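Local coordinates for protein Phospholipase/Carboxylesterase (Haliangium ochraceum, PDB 4Q82) that probably hydrolyses ester bonds as a phospholipase or carboxylesterase of the serine-hydrolase type, at residues 92-96 with 97-101. Numbering follows the deposited sequence. Where two conformers were deposited one is given.
Sequences NGDGS and EAALD
S96 and A99 meet where the loop after strand 80-86 becomes a short, weakly bonded helix at about 97-100, with S96 at the N-cap. S96 OG accepts from A99 N at 3.2 Å in a fairly straight bond (N-H...O 162°), so an amide of the first helical turn gains a side-chain acceptor. OG reaches it because chi1 of 68° sets it between the backbone N and the carbonyl carbon. The same hydroxyl gives its proton to D94 OD1, 2.7 Å from S96 OG on the syn lone pair. S96 N also donates to D94 OD1, at 2.9 Å, from the anti side and 32° out of the carboxylate plane, closing an Asx turn. Two donors thus grip one carboxylate oxygen, which also sits close against the methyl of A99 (D94 OD1 to A99 CB, 3.1 Å). S96 O accepts from L100 N at 2.9 Å. L100 CD1 rests 3.4 Å from G95 O. Without the hydroxyl, as with an alanine here, A99 N would probably lose its capping acceptor and D94 OD1 one of its two donors, leaving the carboxylate less firmly fixed. Q129 bridges loop and helix, its amide bonding G95 N and A99 O, while E97 and L100 touch V55 of edge strand 53-56. A relay from helix amide through hydroxyl to carboxylate therefore joins loop and helix start, and its negative charge probably interacts favourably with the amides there.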
loop_
_atom_site.group_PDB
_atom_site.type_symbol
_atom_site.label_atom_id
_atom_site.label_comp_id
_atom_site.label_asym_id
_atom_site.label_seq_id
_atom_site.Cartn_x
_atom_site.Cartn_y
_atom_site.Cartn_z
ATOM N N ASN A 92 -2.827 13.509 -6.407
ATOM C CA ASN A 92 -1.492 14.093 -6.598
ATOM C C ASN A 92 -1.463 15.537 -6.065
ATOM O O ASN A 92 -2.457 16.269 -6.163
ATOM C CB ASN A 92 -1.067 14.110 -8.080
ATOM C CG ASN A 92 -0.684 12.732 -8.625
ATOM O OD1 ASN A 92 -0.800 11.704 -7.946
ATOM N ND2 ASN A 92 -0.248 12.713 -9.887
ATOM N N GLY A 93 -0.332 15.957 -5.511
ATOM C CA GLY A 93 -0.209 17.346 -5.056
ATOM C C GLY A 93 1.211 17.628 -4.622
ATOM O O GLY A 93 2.050 16.722 -4.684
ATOM N N ASP A 94 1.493 18.847 -4.152
ATOM C CA ASP A 94 2.891 19.234 -3.998
ATOM C C ASP A 94 3.506 18.871 -2.652
ATOM O O ASP A 94 4.633 19.277 -2.356
ATOM C CB ASP A 94 3.066 20.743 -4.265
ATOM C CG ASP A 94 2.324 21.624 -3.264
ATOM O OD1 ASP A 94 1.906 21.143 -2.188
ATOM O OD2 ASP A 94 2.163 22.829 -3.562
ATOM N N GLY A 95 2.778 18.116 -1.828
ATOM C CA GLY A 95 3.320 17.661 -0.553
ATOM C C GLY A 95 3.280 18.675 0.580
ATOM O O GLY A 95 3.742 18.389 1.693
ATOM N N SER A 96 2.749 19.868 0.309
ATOM C CA SER A 96 2.547 20.871 1.356
ATOM C C SER A 96 1.409 20.453 2.286
ATOM O O SER A 96 0.654 19.532 1.966
ATOM C CB SER A 96 2.235 22.236 0.740
ATOM O OG SER A 96 0.961 22.207 0.116
ATOM N N GLU A 97 1.256 21.126 3.425
ATOM C CA GLU A 97 0.152 20.765 4.336
ATOM C C GLU A 97 -1.208 20.881 3.659
ATOM O O GLU A 97 -2.074 20.017 3.826
ATOM C CB GLU A 97 0.158 21.644 5.578
ATOM C CG GLU A 97 1.086 21.154 6.645
ATOM C CD GLU A 97 0.889 21.883 7.957
ATOM O OE1 GLU A 97 -0.256 22.296 8.247
ATOM O OE2 GLU A 97 1.885 22.033 8.695
ATOM N N ALA A 98 -1.393 21.967 2.909
ATOM C CA ALA A 98 -2.645 22.204 2.215
ATOM C C ALA A 98 -2.891 21.097 1.193
ATOM O O ALA A 98 -3.966 20.529 1.141
ATOM C CB ALA A 98 -2.631 23.567 1.537
ATOM N N ALA A 99 -1.874 20.783 0.398
ATOM C CA ALA A 99 -2.019 19.793 -0.657
ATOM C C ALA A 99 -2.294 18.402 -0.084
ATOM O O ALA A 99 -3.016 17.591 -0.694
ATOM C CB ALA A 99 -0.762 19.771 -1.523
ATOM N N LEU A 100 -1.715 18.120 1.083
ATOM C CA LEU A 100 -1.812 16.777 1.673
ATOM C C LEU A 100 -3.234 16.412 2.038
ATOM O O LEU A 100 -3.563 15.221 2.136
ATOM C CB LEU A 100 -0.911 16.658 2.906
ATOM C CG LEU A 100 0.509 16.227 2.513
ATOM C CD1 LEU A 100 1.535 16.622 3.588
ATOM C CD2 LEU A 100 0.543 14.724 2.239
ATOM N N ASP A 101 -4.086 17.415 2.242
ATOM C CA ASP A 101 -5.475 17.129 2.575
ATOM C C ASP A 101 -6.129 16.255 1.487
ATOM O O ASP A 101 -7.001 15.443 1.788
ATOM C CB ASP A 101 -6.266 18.422 2.787
ATOM C CG ASP A 101 -6.220 18.912 4.239
ATOM O OD1 ASP A 101 -5.831 18.129 5.138
ATOM O OD2 ASP A 101 -6.599 20.079 4.486
#